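Local coordinates for protein B-agarase (PDB 5Z6P) that hydrolyses agar polysaccharide as a family 50 glycoside hydrolase, probably with a beta-galactosidase type of activity, at residues H527-S532 and P537-F542; T548-I553 and V584-L589; M138-G143 and Q209-V214. All coordinates share one frame; numbering follows the deposited sequence.

How the interactions relate
Interactions 1 and 2 are neighbours in one helical region, their centres 13 Å apart, and both draw on helix 537-550: interaction 1 uses its first turns, interaction 2 its last. Besides this shared helix they touch directly, through the packing of Leu529 CD1 on Tyr587 CE1 at 3.8 Å. Interaction 3 belongs to the carbohydrate-binding-module-like beta domain nearer the N-terminus. Its centre lies 48 Å from that of interaction 1 and 53 Å from that of interaction 2, and even the nearest atoms are about 31 Å and 33 Å away, so interaction 3 makes no direct contact with the other two. None of the three includes a bound ligand; all are structural contacts within the fold.

Interaction 1 (H527-S532 and P537-F542); sequences HTLGRS and PTKAVF
Lys539 reaches from the first turns of helix 537-550 to Thr528 and the end of helix 523-530. Its CB rests 4.1 Å from Thr528 CG2. Lys539 CG passes Arg531 O at 3.6 Å, and its CD lies 3.5 Å from Thr528 O. The chain bends at chi2 and again at chi4, which carries Lys539 CE across Leu529 CD2 (4.2 Å), the two side chains crossing at about a right angle, and brings the ammonium group in among backbone carbonyls. There NZ donates to Arg531 O at 2.7 Å, nearly in line with the C=O bond (170°). The second bond, from NZ to Leu529 O at 2.8 Å, meets the carbonyl at a C=O...N angle of 124°, with NZ 39° out of the carbonyl plane and so not on a lone pair. Leu570 O also accepts from NZ. These are two consecutive helices joined by a short loop, and the lysine ties the C-terminal end of the first to the start of the second. A positive charge at that helix end is probably favourable electrostatically. Beside the lysine the contact turns apolar. Thr528 CG2 meets Phe542 CE2 at 3.6 Å, approaching the ring obliquely. Thr538 CG2 covers one face of the same ring, 3.4 Å above the plane and toward the rim. The threonine hydroxyls look elsewhere, Thr528 OG1 to Ile524 O and Thr538 OG1 to Asp474, while Leu590 of helix 581-609 touches both Leu529 and Phe542.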
loop_
_atom_site.group_PDB
_atom_site.type_symbol
_atom_site.label_atom_id
_atom_site.label_comp_id
_atom_site.label_asym_id
_atom_site.label_seq_id
_atom_site.Cartn_x
_atom_site.Cartn_y
_atom_site.Cartn_z
ATOM N N HIS A 527 13.387 -22.530 -2.805
ATOM C CA HIS A 527 12.655 -23.096 -3.930
ATOM C C HIS A 527 13.554 -23.329 -5.145
ATOM O O HIS A 527 13.506 -24.380 -5.766
ATOM C CB HIS A 527 11.488 -22.193 -4.342
ATOM C CG HIS A 527 10.637 -22.781 -5.420
ATOM N ND1 HIS A 527 10.810 -22.481 -6.753
ATOM C CD2 HIS A 527 9.617 -23.671 -5.361
ATOM C CE1 HIS A 527 9.925 -23.155 -7.470
ATOM N NE2 HIS A 527 9.194 -23.888 -6.645
ATOM N N THR A 528 14.362 -22.335 -5.474
ATOM C CA THR A 528 15.257 -22.429 -6.619
ATOM C C THR A 528 16.273 -23.577 -6.469
ATOM O O THR A 528 16.518 -24.297 -7.429
ATOM C CB THR A 528 15.975 -21.095 -6.856
ATOM O OG1 THR A 528 15.002 -20.086 -7.169
ATOM C CG2 THR A 528 16.940 -21.197 -7.993
ATOM N N LEU A 529 16.827 -23.765 -5.274
ATOM C CA LEU A 529 17.685 -24.917 -4.992
ATOM C C LEU A 529 16.966 -26.246 -5.292
ATOM O O LEU A 529 17.592 -27.239 -5.676
ATOM C CB LEU A 529 18.164 -24.902 -3.539
ATOM C CG LEU A 529 19.322 -23.958 -3.209
ATOM C CD1 LEU A 529 19.578 -23.874 -1.710
ATOM C CD2 LEU A 529 20.569 -24.403 -3.967
ATOM N N GLY A 530 15.651 -26.248 -5.123
ATOM C CA GLY A 530 14.859 -27.418 -5.414
ATOM C C GLY A 530 14.743 -27.707 -6.899
ATOM O O GLY A 530 14.416 -28.820 -7.268
ATOM N N ARG A 531 15.018 -26.711 -7.745
ATOM C CA ARG A 531 14.874 -26.867 -9.187
ATOM C C ARG A 531 16.115 -27.435 -9.885
ATOM O O ARG A 531 17.222 -27.436 -9.335
ATOM C CB ARG A 531 14.494 -25.527 -9.806
ATOM C CG ARG A 531 13.136 -25.020 -9.318
ATOM C CD ARG A 531 12.830 -23.648 -9.840
ATOM N NE ARG A 531 12.806 -23.587 -11.297
ATOM C CZ ARG A 531 12.691 -22.449 -11.971
ATOM N NH1 ARG A 531 12.610 -21.313 -11.306
ATOM N NH2 ARG A 531 12.669 -22.438 -13.294
ATOM N N SER A 532 15.925 -27.930 -11.100
ATOM C CA SER A 532 17.046 -28.432 -11.879
ATOM C C SER A 532 17.762 -27.306 -12.645
ATOM O O SER A 532 17.139 -26.421 -13.222
ATOM C CB SER A 532 16.570 -29.517 -12.842
ATOM O OG SER A 532 15.401 -29.095 -13.512
ATOM N N PRO A 537 18.668 -20.824 -15.162
ATOM C CA PRO A 537 19.957 -20.128 -15.126
ATOM C C PRO A 537 20.374 -19.693 -13.714
ATOM O O PRO A 537 21.539 -19.826 -13.387
ATOM C CB PRO A 537 19.725 -18.905 -16.032
ATOM C CG PRO A 537 18.599 -19.295 -16.919
ATOM C CD PRO A 537 17.745 -20.238 -16.145
ATOM N N THR A 538 19.457 -19.161 -12.905
ATOM C CA THR A 538 19.820 -18.771 -11.544
ATOM C C THR A 538 20.295 -19.979 -10.696
ATOM O O THR A 538 21.243 -19.862 -9.934
ATOM C CB THR A 538 18.636 -18.031 -10.831
ATOM O OG1 THR A 538 18.492 -16.716 -11.384
ATOM C CG2 THR A 538 18.894 -17.890 -9.350
ATOM N N LYS A 539 19.636 -21.129 -10.831
ATOM C CA LYS A 539 20.088 -22.341 -10.150
ATOM C C LYS A 539 21.531 -22.690 -10.540
ATOM O O LYS A 539 22.335 -23.037 -9.679
ATOM C CB LYS A 539 19.158 -23.527 -10.457
ATOM C CG LYS A 539 19.627 -24.852 -9.879
ATOM C CD LYS A 539 19.821 -24.769 -8.390
ATOM C CE LYS A 539 20.412 -26.038 -7.811
ATOM N NZ LYS A 539 19.451 -27.185 -7.795
ATOM N N ALA A 540 21.852 -22.596 -11.833
ATOM C CA ALA A 540 23.232 -22.829 -12.286
ATOM C C ALA A 540 24.208 -21.896 -11.565
ATOM O O ALA A 540 25.272 -22.322 -11.099
ATOM C CB ALA A 540 23.346 -22.646 -13.773
ATOM N N VAL A 541 23.832 -20.619 -11.482
ATOM C CA VAL A 541 24.618 -19.628 -10.765
ATOM C C VAL A 541 24.763 -20.032 -9.292
ATOM O O VAL A 541 25.855 -19.952 -8.747
ATOM C CB VAL A 541 23.989 -18.209 -10.853
ATOM C CG1 VAL A 541 24.727 -17.230 -9.938
ATOM C CG2 VAL A 541 24.016 -17.720 -12.279
ATOM N N PHE A 542 23.673 -20.487 -8.670
ATOM C CA PHE A 542 23.722 -20.891 -7.268
ATOM C C PHE A 542 24.716 -22.048 -7.066
ATOM O O PHE A 542 25.470 -22.055 -6.109
ATOM C CB PHE A 542 22.348 -21.318 -6.738
ATOM C CG PHE A 542 21.376 -20.175 -6.469
ATOM C CD1 PHE A 542 21.726 -18.854 -6.652
ATOM C CD2 PHE A 542 20.096 -20.453 -6.023
ATOM C CE1 PHE A 542 20.794 -17.824 -6.386
ATOM C CE2 PHE A 542 19.173 -19.439 -5.768
ATOM C CZ PHE A 542 19.523 -18.136 -5.952
#

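Interaction 2 (T548-I553 and V584-L589); sequences TKYTVI and VEDYAL
Asp586 receives Lys549 and Tyr550 on its two carboxylate oxygens, one on each across this contact. The ionic component is the salt bridge from Lys549 NZ to Asp586 OD1, 2.6 Å long, met on the syn side and 22° out of the carboxylate plane. With CG anti to the backbone N (chi1 174°) and an extended chain beyond it, the lysine spans the gap between segments whose nearest CA atoms, those of Lys549 and Asp586, are 9.3 Å apart. The hydrogen bond from the phenol runs from Tyr550 OH to Asp586 OD2 at 2.5 Å and uses the syn lone pair. Here the carboxylate sits at the edge of the phenol ring, close to its plane, while the two planes stand 86° apart. Apolar contact across the interface is slight, Leu589 CD1 lying 4.1 Å from Lys549 CD; within the segment, Lys549 CG lies over the face of the Tyr550 ring. The salt bridge and the phenol hydrogen bond together link the end of helix 537-550 to helix 581-609. Trp560 NE1 also donates to OD2, and Ser559 OG bonds to the tyrosine hydroxyl. With donors on both oxygens, the buried carboxylate is probably stabilised as the anion and limited in its rotation.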
loop_
_atom_site.group_PDB
_atom_site.type_symbol
_atom_site.label_atom_id
_atom_site.label_comp_id
_atom_site.label_asym_id
_atom_site.label_seq_id
_atom_site.Cartn_x
_atom_site.Cartn_y
_atom_site.Cartn_z
ATOM N N THR A 548 32.155 -22.593 -5.421
ATOM C CA THR A 548 33.251 -21.677 -5.132
ATOM C C THR A 548 33.506 -21.577 -3.621
ATOM O O THR A 548 34.650 -21.539 -3.175
ATOM C CB THR A 548 32.952 -20.285 -5.721
ATOM O OG1 THR A 548 32.990 -20.373 -7.148
ATOM C CG2 THR A 548 33.960 -19.248 -5.233
ATOM N N LYS A 549 32.433 -21.552 -2.837
ATOM C CA LYS A 549 32.571 -21.544 -1.392
ATOM C C LYS A 549 33.093 -22.873 -0.809
ATOM O O LYS A 549 33.974 -22.859 0.037
ATOM C CB LYS A 549 31.248 -21.207 -0.724
ATOM C CG LYS A 549 31.313 -21.334 0.775
ATOM C CD LYS A 549 30.033 -20.895 1.429
ATOM C CE LYS A 549 30.212 -20.729 2.911
ATOM N NZ LYS A 549 28.925 -20.384 3.518
ATOM N N TYR A 550 32.546 -24.009 -1.247
ATOM C CA TYR A 550 32.848 -25.290 -0.599
ATOM C C TYR A 550 33.882 -26.146 -1.342
ATOM O O TYR A 550 34.474 -27.038 -0.746
ATOM C CB TYR A 550 31.559 -26.103 -0.396
ATOM C CG TYR A 550 30.647 -25.508 0.659
ATOM C CD1 TYR A 550 30.956 -25.616 2.004
ATOM C CD2 TYR A 550 29.499 -24.824 0.305
ATOM C CE1 TYR A 550 30.150 -25.066 2.966
ATOM C CE2 TYR A 550 28.667 -24.264 1.268
ATOM C CZ TYR A 550 29.004 -24.390 2.603
ATOM O OH TYR A 550 28.207 -23.860 3.582
ATOM N N THR A 551 34.085 -25.856 -2.623
ATOM C CA THR A 551 35.035 -26.551 -3.514
ATOM C C THR A 551 34.689 -28.015 -3.808
ATOM O O THR A 551 34.558 -28.398 -4.964
ATOM C CB THR A 551 36.481 -26.509 -2.977
ATOM O OG1 THR A 551 36.766 -25.215 -2.433
ATOM C CG2 THR A 551 37.451 -26.811 -4.109
ATOM N N VAL A 552 34.571 -28.830 -2.765
ATOM C CA VAL A 552 34.189 -30.227 -2.933
ATOM C C VAL A 552 32.817 -30.455 -2.300
ATOM O O VAL A 552 32.463 -29.800 -1.311
ATOM C CB VAL A 552 35.243 -31.198 -2.321
ATOM C CG1 VAL A 552 36.580 -31.085 -3.065
ATOM C CG2 VAL A 552 35.449 -30.918 -0.853
ATOM N N ILE A 553 32.045 -31.368 -2.885
ATOM C CA ILE A 553 30.685 -31.648 -2.424
ATOM C C ILE A 553 30.665 -32.180 -0.982
ATOM O O ILE A 553 29.734 -31.922 -0.228
ATOM C CB ILE A 553 29.966 -32.646 -3.399
ATOM C CG1 ILE A 553 28.482 -32.765 -3.063
ATOM C CG2 ILE A 553 30.659 -33.991 -3.435
ATOM C CD1 ILE A 553 27.715 -31.533 -3.423
ATOM N N VAL A 584 21.449 -21.348 6.185
ATOM C CA VAL A 584 20.817 -20.026 6.136
ATOM C C VAL A 584 21.834 -18.956 5.735
ATOM O O VAL A 584 21.521 -18.074 4.951
ATOM C CB VAL A 584 20.145 -19.665 7.479
ATOM C CG1 VAL A 584 19.724 -18.206 7.511
ATOM C CG2 VAL A 584 18.920 -20.570 7.706
ATOM N N GLU A 585 23.061 -19.050 6.243
ATOM C CA GLU A 585 24.140 -18.204 5.725
ATOM C C GLU A 585 24.254 -18.335 4.202
ATOM O O GLU A 585 24.371 -17.344 3.502
ATOM C CB GLU A 585 25.481 -18.556 6.380
ATOM C CG GLU A 585 25.676 -17.990 7.785
ATOM C CD GLU A 585 26.716 -18.771 8.593
ATOM O OE1 GLU A 585 26.771 -18.595 9.826
ATOM O OE2 GLU A 585 27.470 -19.571 8.000
ATOM N N ASP A 586 24.193 -19.565 3.702
ATOM C CA ASP A 586 24.244 -19.816 2.261
ATOM C C ASP A 586 22.999 -19.271 1.533
ATOM O O ASP A 586 23.125 -18.694 0.472
ATOM C CB ASP A 586 24.426 -21.321 1.988
ATOM C CG ASP A 586 25.833 -21.813 2.347
ATOM O OD1 ASP A 586 26.758 -20.995 2.296
ATOM O OD2 ASP A 586 26.008 -22.997 2.685
ATOM N N TYR A 587 21.809 -19.442 2.105
ATOM C CA TYR A 587 20.606 -18.862 1.496
ATOM C C TYR A 587 20.780 -17.357 1.311
ATOM O O TYR A 587 20.400 -16.803 0.284
ATOM C CB TYR A 587 19.337 -19.134 2.331
ATOM C CG TYR A 587 19.013 -20.593 2.586
ATOM C CD1 TYR A 587 19.489 -21.595 1.753
ATOM C CD2 TYR A 587 18.215 -20.958 3.667
ATOM C CE1 TYR A 587 19.189 -22.938 2.001
ATOM C CE2 TYR A 587 17.916 -22.262 3.923
ATOM C CZ TYR A 587 18.401 -23.252 3.096
ATOM O OH TYR A 587 18.093 -24.547 3.384
ATOM N N ALA A 588 21.360 -16.702 2.313
ATOM C CA ALA A 588 21.629 -15.267 2.243
ATOM C C ALA A 588 22.557 -14.901 1.074
ATOM O O ALA A 588 22.281 -13.969 0.330
ATOM C CB ALA A 588 22.223 -14.783 3.550
ATOM N N LEU A 589 23.660 -15.626 0.933
ATOM C CA LEU A 589 24.567 -15.414 -0.193
ATOM C C LEU A 589 23.829 -15.564 -1.533
ATOM O O LEU A 589 23.993 -14.765 -2.436
ATOM C CB LEU A 589 25.731 -16.408 -0.147
ATOM C CG LEU A 589 26.725 -16.344 1.014
ATOM C CD1 LEU A 589 27.707 -17.505 0.920
ATOM C CD2 LEU A 589 27.463 -15.007 1.028
#

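Interaction 3 (M138-G143 and Q209-V214)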
loop_
_atom_site.group_PDB
_atom_site.type_symbol
_atom_site.label_atom_id
_atom_site.label_comp_id
_atom_site.label_asym_id
_atom_site.label_seq_id
_atom_site.Cartn_x
_atom_site.Cartn_y
_atom_site.Cartn_z
ATOM N N MET A 138 -17.101 -4.879 16.526
ATOM C CA MET A 138 -17.491 -6.248 16.208
ATOM C C MET A 138 -16.575 -6.839 15.150
ATOM O O MET A 138 -16.347 -6.226 14.108
ATOM C CB MET A 138 -18.930 -6.298 15.708
ATOM C CG MET A 138 -19.951 -5.614 16.602
ATOM S SD MET A 138 -20.859 -6.799 17.608
ATOM C CE MET A 138 -22.016 -7.504 16.426
ATOM N N VAL A 139 -16.045 -8.023 15.420
ATOM C CA VAL A 139 -15.262 -8.748 14.436
ATOM C C VAL A 139 -16.022 -10.021 14.063
ATOM O O VAL A 139 -16.092 -10.958 14.855
ATOM C CB VAL A 139 -13.870 -9.101 14.964
ATOM C CG1 VAL A 139 -13.044 -9.751 13.874
ATOM C CG2 VAL A 139 -13.179 -7.860 15.485
ATOM N N GLU A 140 -16.610 -10.039 12.867
ATOM C CA GLU A 140 -17.494 -11.126 12.478
ATOM C C GLU A 140 -16.709 -12.325 12.012
ATOM O O GLU A 140 -15.954 -12.253 11.054
ATOM C CB GLU A 140 -18.468 -10.689 11.384
ATOM C CG GLU A 140 -19.289 -11.857 10.827
ATOM C CD GLU A 140 -20.584 -11.419 10.162
ATOM O OE1 GLU A 140 -21.423 -10.783 10.836
ATOM O OE2 GLU A 140 -20.751 -11.704 8.963
ATOM N N LEU A 141 -16.895 -13.431 12.714
ATOM C CA LEU A 141 -16.152 -14.648 12.446
ATOM C C LEU A 141 -17.008 -15.665 11.693
ATOM O O LEU A 141 -16.500 -16.647 11.179
ATOM C CB LEU A 141 -15.629 -15.248 13.754
ATOM C CG LEU A 141 -14.456 -14.519 14.418
ATOM C CD1 LEU A 141 -14.125 -15.118 15.773
ATOM C CD2 LEU A 141 -13.238 -14.546 13.521
ATOM N N LYS A 142 -18.310 -15.433 11.646
ATOM C CA LYS A 142 -19.193 -16.279 10.858
ATOM C C LYS A 142 -20.428 -15.494 10.450
ATOM O O LYS A 142 -20.982 -14.735 11.248
ATOM C CB LYS A 142 -19.589 -17.548 11.628
ATOM C CG LYS A 142 -20.590 -18.430 10.870
ATOM C CD LYS A 142 -20.316 -19.922 11.027
ATOM C CE LYS A 142 -20.791 -20.436 12.372
ATOM N NZ LYS A 142 -20.713 -21.917 12.485
ATOM N N GLY A 143 -20.841 -15.669 9.199
ATOM C CA GLY A 143 -22.026 -15.008 8.683
ATOM C C GLY A 143 -22.759 -15.842 7.648
ATOM O O GLY A 143 -23.985 -15.777 7.555
ATOM N N GLN A 209 -21.108 -12.007 20.382
ATOM C CA GLN A 209 -22.361 -11.361 20.047
ATOM C C GLN A 209 -22.926 -11.882 18.740
ATOM O O GLN A 209 -22.232 -11.927 17.730
ATOM C CB GLN A 209 -22.174 -9.847 19.972
ATOM C CG GLN A 209 -23.461 -9.085 19.764
ATOM C CD GLN A 209 -23.437 -7.727 20.429
ATOM O OE1 GLN A 209 -23.031 -7.592 21.585
ATOM N NE2 GLN A 209 -23.887 -6.711 19.706
ATOM N N SER A 210 -24.192 -12.273 18.781
ATOM C CA SER A 210 -24.904 -12.732 17.600
ATOM C C SER A 210 -24.963 -11.642 16.538
ATOM O O SER A 210 -25.158 -10.461 16.839
ATOM C CB SER A 210 -26.318 -13.174 17.969
ATOM O OG SER A 210 -27.162 -12.049 18.153
ATOM N N SER A 211 -24.792 -12.053 15.289
ATOM C CA SER A 211 -24.802 -11.125 14.174
ATOM C C SER A 211 -26.059 -11.372 13.337
ATOM O O SER A 211 -26.308 -12.490 12.897
ATOM C CB SER A 211 -23.524 -11.288 13.339
ATOM O OG SER A 211 -23.134 -10.064 12.743
ATOM N N PRO A 212 -26.874 -10.337 13.144
ATOM C CA PRO A 212 -28.082 -10.493 12.336
ATOM C C PRO A 212 -27.734 -10.550 10.859
ATOM O O PRO A 212 -26.756 -9.926 10.446
ATOM C CB PRO A 212 -28.881 -9.235 12.663
ATOM C CG PRO A 212 -27.842 -8.217 12.932
ATOM C CD PRO A 212 -26.685 -8.946 13.585
ATOM N N ALA A 213 -28.507 -11.295 10.079
ATOM C CA ALA A 213 -28.289 -11.358 8.638
ATOM C C ALA A 213 -28.500 -9.984 8.011
ATOM O O ALA A 213 -29.377 -9.223 8.419
ATOM C CB ALA A 213 -29.211 -12.386 8.002
ATOM N N VAL A 214 -27.672 -9.651 7.035
ATOM C CA VAL A 214 -27.830 -8.384 6.346
ATOM C C VAL A 214 -28.756 -8.587 5.154
ATOM O O VAL A 214 -28.616 -9.561 4.425
ATOM C CB VAL A 214 -26.470 -7.812 5.879
ATOM C CG1 VAL A 214 -26.624 -6.383 5.465
ATOM C CG2 VAL A 214 -25.433 -7.912 7.001
#
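Met138 and Gln209 have their CA atoms 8.0 Å apart, because strands 135-140 and 199-210 do not pair with each other here but each run antiparallel to strand 95-103, which lies between them. Backbone bonds of Val139 with Phe97 and of Gln209 with Cys96 establish this, and just beyond, Leu141 and Lys142 both face Phe95 in a classic beta bulge. The side chains therefore meet across the intervening strand, over Cys96. The side chains of Met138 and Gln209 cross at about a right angle, with Met138 SD 3.7 Å from Gln209 NE2 and Met138 CE 4.0 Å from Gln209 CG; the sulfur contact is one of packing. The polar end of Gln209 has its main partner elsewhere, OE1 accepting from Arg207. Further along, a chi1 of 173° and an extended chain carry the Glu140 carboxylate out to Ser211. Ser211 OG donates to Glu140 OE1 at 2.7 Å, nearly along the C-O axis, and the serine CB follows at 3.3 Å from the same oxygen. Tyr170 OH is a second partner of that hydroxyl. Glu140 OE2 meanwhile accepts from the backbone N of Cys151, which forms a disulfide with Cys162. One buried carboxylate thus joins the segment leaving strand 199-210 to the disulfide-bearing loop, and its two bonds, one on each oxygen, would fix its orientation and offset the cost of burial.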